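Local coordinates for protein histidine acid phosphatase (Bifidobacterium longum subsp. infantis, PDB 6RXD) that removes phosphate groups from inositol polyphosphates such as phytate and probably from 2,3-bisphosphoglycerate, as a histidine acid phosphatase, at residues Thr132-Ala143 against Ser390-His399; Thr367-Phe378 against Thr402-Leu410. One frame throughout, in Å; residues are numbered along the deposited sequence.

Contact 1. Residues Thr132-Ala143 against Ser390-His399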
loop_
_atom_site.group_PDB
_atom_site.type_symbol
_atom_site.label_atom_id
_atom_site.label_comp_id
_atom_site.label_asym_id
_atom_site.label_seq_id
_atom_site.Cartn_x
_atom_site.Cartn_y
_atom_site.Cartn_z
ATOM N N THR A 132 -7.144 -7.669 -26.005
ATOM C CA THR A 132 -7.012 -6.317 -25.465
ATOM C C THR A 132 -6.635 -6.284 -23.986
ATOM O O THR A 132 -6.882 -7.237 -23.230
ATOM C CB THR A 132 -8.279 -5.467 -25.699
ATOM O OG1 THR A 132 -9.386 -6.058 -25.011
ATOM C CG2 THR A 132 -8.597 -5.384 -27.195
ATOM N N ILE A 133 -6.040 -5.167 -23.585
ATOM C CA ILE A 133 -5.588 -4.977 -22.208
ATOM C C ILE A 133 -6.408 -3.865 -21.557
ATOM O O ILE A 133 -6.570 -2.788 -22.139
ATOM C CB ILE A 133 -4.105 -4.570 -22.191
ATOM C CG1 ILE A 133 -3.232 -5.695 -22.760
ATOM C CG2 ILE A 133 -3.646 -4.197 -20.782
ATOM C CD1 ILE A 133 -1.766 -5.315 -22.912
ATOM N N ALA A 134 -6.933 -4.111 -20.360
ATOM C CA ALA A 134 -7.691 -3.074 -19.649
ATOM C C ALA A 134 -6.880 -2.536 -18.489
ATOM O O ALA A 134 -6.456 -3.302 -17.628
ATOM C CB ALA A 134 -9.025 -3.626 -19.149
ATOM N N TYR A 135 -6.653 -1.224 -18.476
ATOM C CA TYR A 135 -5.990 -0.564 -17.355
ATOM C C TYR A 135 -7.044 0.125 -16.510
ATOM O O TYR A 135 -7.931 0.791 -17.045
ATOM C CB TYR A 135 -4.994 0.483 -17.871
ATOM C CG TYR A 135 -3.705 -0.091 -18.412
ATOM C CD1 TYR A 135 -2.704 -0.517 -17.548
ATOM C CD2 TYR A 135 -3.477 -0.188 -19.781
ATOM C CE1 TYR A 135 -1.519 -1.034 -18.027
ATOM C CE2 TYR A 135 -2.283 -0.714 -20.273
ATOM C CZ TYR A 135 -1.316 -1.128 -19.383
ATOM O OH TYR A 135 -0.126 -1.647 -19.839
ATOM N N GLN A 136 -6.965 -0.039 -15.194
ATOM C CA GLN A 136 -7.941 0.586 -14.308
ATOM C C GLN A 136 -7.262 1.229 -13.124
ATOM O O GLN A 136 -6.233 0.745 -12.661
ATOM C CB GLN A 136 -8.942 -0.447 -13.785
ATOM C CG GLN A 136 -9.750 -1.123 -14.880
ATOM C CD GLN A 136 -10.764 -2.114 -14.333
ATOM O OE1 GLN A 136 -10.855 -2.335 -13.122
ATOM N NE2 GLN A 136 -11.528 -2.722 -15.230
ATOM N N SER A 137 -7.843 2.323 -12.640
ATOM C CA SER A 137 -7.416 2.890 -11.365
ATOM C C SER A 137 -8.615 3.359 -10.547
ATOM O O SER A 137 -9.737 3.377 -11.033
ATOM C CB SER A 137 -6.413 4.024 -11.576
ATOM O OG SER A 137 -7.052 5.276 -11.536
ATOM N N SER A 138 -8.369 3.710 -9.286
ATOM C CA SER A 138 -9.412 4.231 -8.423
ATOM C C SER A 138 -9.862 5.601 -8.910
ATOM O O SER A 138 -10.957 6.059 -8.571
ATOM C CB SER A 138 -8.868 4.370 -7.007
ATOM O OG SER A 138 -7.784 5.279 -6.999
ATOM N N GLY A 139 -9.007 6.270 -9.681
ATOM C CA GLY A 139 -9.288 7.632 -10.114
ATOM C C GLY A 139 -8.444 8.617 -9.331
ATOM O O GLY A 139 -8.436 9.824 -9.609
ATOM N N GLU A 140 -7.731 8.108 -8.334
ATOM C CA GLU A 140 -6.843 8.959 -7.547
ATOM C C GLU A 140 -5.543 9.138 -8.332
ATOM O O GLU A 140 -5.028 8.184 -8.906
ATOM C CB GLU A 140 -6.596 8.326 -6.172
ATOM C CG GLU A 140 -5.905 9.232 -5.157
ATOM C CD GLU A 140 -4.407 9.212 -5.299
ATOM O OE1 GLU A 140 -3.866 8.155 -5.681
ATOM O OE2 GLU A 140 -3.766 10.246 -5.024
ATOM N N ALA A 141 -5.014 10.357 -8.358
ATOM C CA ALA A 141 -3.916 10.686 -9.261
ATOM C C ALA A 141 -2.643 9.863 -9.071
ATOM O O ALA A 141 -2.018 9.467 -10.050
ATOM C CB ALA A 141 -3.609 12.185 -9.207
ATOM N N ARG A 142 -2.243 9.611 -7.825
ATOM C CA ARG A 142 -1.029 8.827 -7.591
ATOM C C ARG A 142 -1.198 7.361 -7.998
ATOM O O ARG A 142 -0.241 6.726 -8.442
ATOM C CB ARG A 142 -0.569 8.935 -6.137
ATOM C CG ARG A 142 0.455 10.048 -5.878
ATOM C CD ARG A 142 -0.139 11.445 -5.956
ATOM N NE ARG A 142 -0.098 12.008 -7.303
ATOM C CZ ARG A 142 -0.636 13.178 -7.637
ATOM N NH1 ARG A 142 -0.559 13.620 -8.886
ATOM N NH2 ARG A 142 -1.256 13.906 -6.720
ATOM N N ALA A 143 -2.408 6.829 -7.861
ATOM C CA ALA A 143 -2.665 5.462 -8.319
ATOM C C ALA A 143 -2.606 5.403 -9.847
ATOM O O ALA A 143 -2.031 4.484 -10.429
ATOM C CB ALA A 143 -4.015 4.945 -7.800
ATOM N N SER A 390 -12.531 -10.648 -25.288
ATOM C CA SER A 390 -11.246 -10.334 -25.901
ATOM C C SER A 390 -10.262 -9.666 -24.944
ATOM O O SER A 390 -9.151 -9.334 -25.333
ATOM C CB SER A 390 -11.456 -9.438 -27.125
ATOM O OG SER A 390 -12.230 -10.096 -28.113
ATOM N N THR A 391 -10.677 -9.451 -23.701
ATOM C CA THR A 391 -9.779 -8.805 -22.741
ATOM C C THR A 391 -8.866 -9.847 -22.104
ATOM O O THR A 391 -9.320 -10.684 -21.322
ATOM C CB THR A 391 -10.561 -8.029 -21.673
ATOM O OG1 THR A 391 -11.381 -7.044 -22.319
ATOM C CG2 THR A 391 -9.605 -7.331 -20.689
ATOM N N VAL A 392 -7.581 -9.806 -22.453
ATOM C CA VAL A 392 -6.642 -10.831 -22.001
ATOM C C VAL A 392 -5.952 -10.451 -20.692
ATOM O O VAL A 392 -5.279 -11.277 -20.077
ATOM C CB VAL A 392 -5.569 -11.139 -23.062
ATOM C CG1 VAL A 392 -6.205 -11.748 -24.301
ATOM C CG2 VAL A 392 -4.778 -9.882 -23.425
ATOM N N ALA A 393 -6.109 -9.200 -20.277
ATOM C CA ALA A 393 -5.510 -8.756 -19.014
ATOM C C ALA A 393 -6.236 -7.565 -18.428
ATOM O O ALA A 393 -6.703 -6.685 -19.157
ATOM C CB ALA A 393 -4.016 -8.423 -19.212
ATOM N N THR A 394 -6.325 -7.534 -17.099
ATOM C CA THR A 394 -6.859 -6.373 -16.411
ATOM C C THR A 394 -5.830 -5.983 -15.370
ATOM O O THR A 394 -5.550 -6.767 -14.461
ATOM C CB THR A 394 -8.206 -6.691 -15.738
ATOM O OG1 THR A 394 -9.111 -7.226 -16.717
ATOM C CG2 THR A 394 -8.811 -5.430 -15.138
ATOM N N PHE A 395 -5.237 -4.798 -15.533
ATOM C CA PHE A 395 -4.221 -4.296 -14.606
ATOM C C PHE A 395 -4.813 -3.135 -13.807
ATOM O O PHE A 395 -5.184 -2.103 -14.378
ATOM C CB PHE A 395 -2.976 -3.818 -15.368
ATOM C CG PHE A 395 -2.268 -4.904 -16.147
ATOM C CD1 PHE A 395 -1.920 -6.104 -15.543
ATOM C CD2 PHE A 395 -1.947 -4.711 -17.482
ATOM C CE1 PHE A 395 -1.253 -7.100 -16.267
ATOM C CE2 PHE A 395 -1.287 -5.696 -18.214
ATOM C CZ PHE A 395 -0.935 -6.893 -17.603
ATOM N N ARG A 396 -4.912 -3.310 -12.489
ATOM C CA ARG A 396 -5.609 -2.355 -11.621
ATOM C C ARG A 396 -4.641 -1.704 -10.648
ATOM O O ARG A 396 -3.712 -2.361 -10.165
ATOM C CB ARG A 396 -6.682 -3.068 -10.787
ATOM C CG ARG A 396 -7.717 -3.876 -11.564
ATOM C CD ARG A 396 -8.470 -4.752 -10.588
ATOM N NE ARG A 396 -9.475 -5.618 -11.218
ATOM C CZ ARG A 396 -9.227 -6.837 -11.683
ATOM N NH1 ARG A 396 -8.002 -7.344 -11.610
ATOM N NH2 ARG A 396 -10.209 -7.553 -12.223
ATOM N N PHE A 397 -4.890 -0.428 -10.344
ATOM C CA PHE A 397 -3.998 0.370 -9.499
ATOM C C PHE A 397 -4.788 1.107 -8.439
ATOM O O PHE A 397 -5.765 1.783 -8.743
ATOM C CB PHE A 397 -3.184 1.337 -10.368
ATOM C CG PHE A 397 -2.339 0.619 -11.366
ATOM C CD1 PHE A 397 -1.040 0.258 -11.054
ATOM C CD2 PHE A 397 -2.890 0.190 -12.576
ATOM C CE1 PHE A 397 -0.271 -0.465 -11.944
ATOM C CE2 PHE A 397 -2.132 -0.538 -13.474
ATOM C CZ PHE A 397 -0.826 -0.871 -13.164
ATOM N N ALA A 398 -4.376 0.948 -7.183
ATOM C CA ALA A 398 -5.191 1.402 -6.068
ATOM C C ALA A 398 -4.343 1.730 -4.843
ATOM O O ALA A 398 -3.296 2.357 -4.964
ATOM C CB ALA A 398 -6.275 0.352 -5.741
ATOM N N HIS A 399 -4.781 1.283 -3.669
ATOM C CA HIS A 399 -4.288 1.838 -2.404
ATOM C C HIS A 399 -4.047 0.811 -1.314
ATOM O O HIS A 399 -4.492 -0.334 -1.408
ATOM C CB HIS A 399 -5.312 2.861 -1.900
ATOM C CG HIS A 399 -5.699 3.852 -2.944
ATOM N ND1 HIS A 399 -5.054 5.058 -3.094
ATOM C CD2 HIS A 399 -6.621 3.784 -3.936
ATOM C CE1 HIS A 399 -5.571 5.701 -4.130
ATOM N NE2 HIS A 399 -6.521 4.950 -4.656
HETATM O O HOH W 1 -11.742 -3.968 -11.259
#

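Contact 2. Residues Thr367-Phe378 against Thr402-Leu410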
loop_
_atom_site.group_PDB
_atom_site.type_symbol
_atom_site.label_atom_id
_atom_site.label_comp_id
_atom_site.label_asym_id
_atom_site.label_seq_id
_atom_site.Cartn_x
_atom_site.Cartn_y
_atom_site.Cartn_z
ATOM N N THR A 367 -14.355 -5.282 8.879
ATOM C CA THR A 367 -13.180 -4.542 8.420
ATOM C C THR A 367 -12.676 -4.961 7.041
ATOM O O THR A 367 -12.087 -4.153 6.334
ATOM C CB THR A 367 -12.009 -4.611 9.417
ATOM O OG1 THR A 367 -11.666 -5.980 9.655
ATOM C CG2 THR A 367 -12.370 -3.937 10.730
ATOM N N TYR A 368 -12.886 -6.220 6.654
ATOM C CA TYR A 368 -12.334 -6.665 5.376
ATOM C C TYR A 368 -13.311 -7.240 4.369
ATOM O O TYR A 368 -12.945 -7.453 3.211
ATOM C CB TYR A 368 -11.181 -7.635 5.591
ATOM C CG TYR A 368 -11.526 -8.885 6.351
ATOM C CD1 TYR A 368 -11.984 -10.015 5.697
ATOM C CD2 TYR A 368 -11.354 -8.941 7.729
ATOM C CE1 TYR A 368 -12.282 -11.161 6.401
ATOM C CE2 TYR A 368 -11.642 -10.073 8.432
ATOM C CZ TYR A 368 -12.101 -11.179 7.771
ATOM O OH TYR A 368 -12.373 -12.311 8.494
ATOM N N SER A 369 -14.548 -7.484 4.793
ATOM C CA SER A 369 -15.572 -7.954 3.861
ATOM C C SER A 369 -15.782 -6.934 2.747
ATOM O O SER A 369 -16.303 -7.265 1.672
ATOM C CB SER A 369 -16.894 -8.224 4.586
ATOM O OG SER A 369 -17.417 -7.027 5.146
ATOM N N ILE A 370 -15.356 -5.695 2.993
ATOM C CA ILE A 370 -15.506 -4.621 2.018
ATOM C C ILE A 370 -14.759 -4.903 0.716
ATOM O O ILE A 370 -15.063 -4.305 -0.315
ATOM C CB ILE A 370 -15.044 -3.262 2.589
ATOM C CG1 ILE A 370 -13.583 -3.309 3.034
ATOM C CG2 ILE A 370 -15.933 -2.854 3.757
ATOM C CD1 ILE A 370 -12.976 -1.905 3.234
ATOM N N ALA A 371 -13.781 -5.808 0.758
ATOM C CA ALA A 371 -12.986 -6.090 -0.440
ATOM C C ALA A 371 -13.701 -7.064 -1.381
ATOM O O ALA A 371 -13.189 -7.386 -2.449
ATOM C CB ALA A 371 -11.595 -6.618 -0.069
ATOM N N GLN A 372 -14.877 -7.536 -0.981
ATOM C CA GLN A 372 -15.617 -8.488 -1.810
ATOM C C GLN A 372 -15.852 -8.048 -3.270
ATOM O O GLN A 372 -15.716 -8.872 -4.171
ATOM C CB GLN A 372 -16.934 -8.894 -1.144
ATOM C CG GLN A 372 -17.596 -10.123 -1.779
ATOM C CD GLN A 372 -16.758 -11.377 -1.621
ATOM O OE1 GLN A 372 -16.268 -11.678 -0.531
ATOM N NE2 GLN A 372 -16.565 -12.103 -2.716
ATOM N N PRO A 373 -16.174 -6.759 -3.514
ATOM C CA PRO A 373 -16.358 -6.360 -4.917
ATOM C C PRO A 373 -15.108 -6.583 -5.763
ATOM O O PRO A 373 -15.234 -6.844 -6.965
ATOM C CB PRO A 373 -16.637 -4.856 -4.827
ATOM C CG PRO A 373 -17.182 -4.647 -3.456
ATOM C CD PRO A 373 -16.598 -5.701 -2.575
ATOM N N LEU A 374 -13.925 -6.451 -5.166
ATOM C CA LEU A 374 -12.686 -6.654 -5.913
ATOM C C LEU A 374 -12.450 -8.139 -6.166
ATOM O O LEU A 374 -12.093 -8.547 -7.281
ATOM C CB LEU A 374 -11.493 -6.049 -5.171
ATOM C CG LEU A 374 -10.142 -6.245 -5.869
ATOM C CD1 LEU A 374 -10.154 -5.658 -7.279
ATOM C CD2 LEU A 374 -9.046 -5.603 -5.024
ATOM N N LEU A 375 -12.656 -8.954 -5.138
ATOM C CA LEU A 375 -12.560 -10.403 -5.299
ATOM C C LEU A 375 -13.600 -10.889 -6.313
ATOM O O LEU A 375 -13.292 -11.719 -7.168
ATOM C CB LEU A 375 -12.728 -11.116 -3.954
ATOM C CG LEU A 375 -12.688 -12.648 -4.004
ATOM C CD1 LEU A 375 -11.443 -13.143 -4.743
ATOM C CD2 LEU A 375 -12.721 -13.194 -2.581
ATOM N N ASP A 376 -14.819 -10.356 -6.238
ATOM C CA ASP A 376 -15.832 -10.657 -7.251
ATOM C C ASP A 376 -15.308 -10.333 -8.647
ATOM O O ASP A 376 -15.482 -11.120 -9.575
ATOM C CB ASP A 376 -17.125 -9.856 -7.018
ATOM C CG ASP A 376 -17.942 -10.366 -5.842
ATOM O OD1 ASP A 376 -17.660 -11.472 -5.329
ATOM O OD2 ASP A 376 -18.891 -9.651 -5.445
ATOM N N ASP A 377 -14.672 -9.179 -8.809
ATOM C CA ASP A 377 -14.208 -8.783 -10.135
ATOM C C ASP A 377 -13.009 -9.607 -10.600
ATOM O O ASP A 377 -12.841 -9.841 -11.803
ATOM C CB ASP A 377 -13.847 -7.295 -10.187
ATOM C CG ASP A 377 -13.901 -6.746 -11.595
ATOM O OD1 ASP A 377 -14.983 -6.836 -12.214
ATOM O OD2 ASP A 377 -12.867 -6.257 -12.102
ATOM N N PHE A 378 -12.178 -10.036 -9.655
ATOM C CA PHE A 378 -11.047 -10.911 -9.989
ATOM C C PHE A 378 -11.570 -12.180 -10.651
ATOM O O PHE A 378 -10.980 -12.686 -11.607
ATOM C CB PHE A 378 -10.201 -11.250 -8.751
ATOM C CG PHE A 378 -8.901 -10.486 -8.668
ATOM C CD1 PHE A 378 -7.680 -11.157 -8.762
ATOM C CD2 PHE A 378 -8.896 -9.108 -8.510
ATOM C CE1 PHE A 378 -6.472 -10.467 -8.687
ATOM C CE2 PHE A 378 -7.687 -8.400 -8.433
ATOM C CZ PHE A 378 -6.478 -9.085 -8.524
ATOM N N THR A 402 -7.058 -0.603 -0.185
ATOM C CA THR A 402 -7.582 -1.658 -1.051
ATOM C C THR A 402 -6.897 -2.976 -0.727
ATOM O O THR A 402 -7.546 -4.013 -0.595
ATOM C CB THR A 402 -7.349 -1.291 -2.528
ATOM O OG1 THR A 402 -7.689 0.087 -2.718
ATOM C CG2 THR A 402 -8.200 -2.136 -3.460
ATOM N N MET A 403 -5.573 -2.937 -0.614
ATOM C CA MET A 403 -4.789 -4.152 -0.406
ATOM C C MET A 403 -4.996 -4.807 0.964
ATOM O O MET A 403 -5.112 -6.027 1.047
ATOM C CB MET A 403 -3.293 -3.875 -0.639
ATOM C CG MET A 403 -2.412 -5.117 -0.467
ATOM S SD MET A 403 -2.799 -6.450 -1.644
ATOM C CE MET A 403 -2.123 -5.771 -3.157
ATOM N N MET A 404 -5.049 -4.013 2.030
ATOM C CA MET A 404 -5.152 -4.603 3.366
ATOM C C MET A 404 -6.414 -5.454 3.528
ATOM O O MET A 404 -6.337 -6.590 3.980
ATOM C CB MET A 404 -5.042 -3.533 4.456
ATOM C CG MET A 404 -3.650 -2.954 4.540
ATOM S SD MET A 404 -3.470 -1.776 5.887
ATOM C CE MET A 404 -4.160 -0.327 5.144
ATOM N N PRO A 405 -7.587 -4.923 3.163
ATOM C CA PRO A 405 -8.737 -5.824 3.324
ATOM C C PRO A 405 -8.755 -6.951 2.293
ATOM O O PRO A 405 -9.230 -8.044 2.602
ATOM C CB PRO A 405 -9.946 -4.894 3.167
ATOM C CG PRO A 405 -9.431 -3.705 2.399
ATOM C CD PRO A 405 -7.988 -3.541 2.847
ATOM N N PHE A 406 -8.230 -6.700 1.099
ATOM C CA PHE A 406 -8.184 -7.730 0.058
ATOM C C PHE A 406 -7.347 -8.912 0.542
ATOM O O PHE A 406 -7.769 -10.065 0.438
ATOM C CB PHE A 406 -7.611 -7.127 -1.232
ATOM C CG PHE A 406 -7.711 -8.025 -2.446
ATOM C CD1 PHE A 406 -8.921 -8.595 -2.831
ATOM C CD2 PHE A 406 -6.589 -8.250 -3.226
ATOM C CE1 PHE A 406 -8.996 -9.399 -3.979
ATOM C CE2 PHE A 406 -6.653 -9.034 -4.367
ATOM C CZ PHE A 406 -7.865 -9.612 -4.743
ATOM N N ALA A 407 -6.177 -8.616 1.111
ATOM C CA ALA A 407 -5.311 -9.656 1.691
ATOM C C ALA A 407 -5.997 -10.435 2.810
ATOM O O ALA A 407 -5.854 -11.651 2.908
ATOM C CB ALA A 407 -4.005 -9.034 2.207
ATOM N N ALA A 408 -6.732 -9.727 3.664
ATOM C CA ALA A 408 -7.429 -10.370 4.767
ATOM C C ALA A 408 -8.568 -11.248 4.251
ATOM O O ALA A 408 -8.784 -12.361 4.758
ATOM C CB ALA A 408 -7.948 -9.323 5.763
ATOM N N LEU A 409 -9.288 -10.766 3.238
ATOM C CA LEU A 409 -10.408 -11.538 2.678
ATOM C C LEU A 409 -9.902 -12.798 1.970
ATOM O O LEU A 409 -10.519 -13.863 2.071
ATOM C CB LEU A 409 -11.212 -10.668 1.713
ATOM C CG LEU A 409 -12.494 -11.307 1.181
ATOM C CD1 LEU A 409 -13.494 -11.493 2.291
ATOM C CD2 LEU A 409 -13.059 -10.369 0.114
ATOM N N LEU A 410 -8.784 -12.675 1.258
ATOM C CA LEU A 410 -8.172 -13.815 0.571
ATOM C C LEU A 410 -7.438 -14.746 1.522
ATOM O O LEU A 410 -7.143 -15.889 1.167
ATOM C CB LEU A 410 -7.165 -13.340 -0.483
ATOM C CG LEU A 410 -7.719 -12.913 -1.835
ATOM C CD1 LEU A 410 -6.604 -12.325 -2.689
ATOM C CD2 LEU A 410 -8.332 -14.129 -2.519
#

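Contact 1. Residues Thr132-Ala143 against Ser390-His399
Ser138 OG and His399 NE2 lie 2.7 Å apart in a hydrogen bond that either could donate. The serine oxygen meets the ring at its edge, and also accepts from Glu140 N in an ST turn. Glu140 caps helix 141-157: its OE1 takes the N-H of Ala143 at 2.9 Å. Its CG is anti to the backbone N (chi1 -169°) and the chain then bends, bringing OE1 back to Ala143 N and within 3.4 Å of His399 CE1, near the ring plane. With an alanine in place of Glu140, Ala143 N would probably lose its cap, and the His399 ring would be less firmly packed at CE1. Arg396 runs alongside Gln136, and one water links them, donating to Gln136 OE1 and accepting from Arg396 NE at 2.8 Å. Arg396 also forms salt bridges with Asp377 and Glu40. Strands 132-137 and 391-398 are parallel neighbours in the large mixed sheet of the histidine phosphatase domain. Their backbone bonds include Ala134 N to Ala393 O (2.9 Å). A beta bulge shifts the register by one between Thr132 and Ile133. On the face carrying Tyr135, that ring lies alongside Phe395, planes 45° apart. Helix 141-157 covers this face through Phe150 and Phe154.

Contact 2. Residues Thr367-Phe378 against Thr402-Leu410
Phe406 reaches from helix 402-410 across Leu374, and its far edge points at Phe378. Leu374 CD2 sits over one face, 3.7 Å from the ring centroid and nearly straight above the centre, a CH-pi contact. Leu410 CD1, from the same helix as Phe406, lies over the opposite face toward the rim. The ring is thus held between two leucine methyl groups. Phe406 has CG anti to the backbone N (chi1 -171°), which carries the ring out to Phe378. There its CZ comes over the centre of the Phe378 face, 3.9 Å from Phe378 CE2. The pair is edge-to-face, with planes at 50°. Trp448 makes a further edge-to-face contact with Phe378.

Leu409 crosses Gln372 at about a right angle. Its CD2 touches Gln372 OE1 at 3.5 Å and also packs against Leu375 CD2. The Gln372 amide is fixed by its own helix, with NE2 donating to Asp376 OD1 at 2.9 Å. Ala371 directs its small CB at the backbone of Phe406, 3.6 Å from Phe406 N, and this lets the chains come close. Tyr368 lays its CB 3.7 Å from Ala408 CB, while its CD1 reaches Leu409. Ile370 CG1 and Tyr368 CB both meet Pro405 CB.

Helix 372-378 crosses helix 402-410 at -69°, with the axes 9.8 Å apart. Met42 of strand 34-44 touches both Leu374 and Phe406, placing the helix pair against the central sheet. The two segments are joined by apolar and aromatic packing, so the fit depends on side-chain shape rather than on polar pairing.

From the N terminus, residues 132-143 come first, and their partner, residues 390-399, lies 247 residues further on. Contact 1 therefore closes a long loop in which helix far outweighs strand. Residues 367-378 lie inside that loop, but their partner 402-410 follows strand 391-398. The two contacts thus cross rather than nest. Contact 2 closes only a short loop, in which helix 372-386 leads to strand 391-398 and the strand leads to helix 400-410. Contact 1 joins two sheet strands, and contact 2 joins the helices on both sides of one of them in sequence. They touch where Arg396 meets helix 372-386, with Arg396 CD 3.8 Å from Leu374 CD1, tying that helix to the sheet.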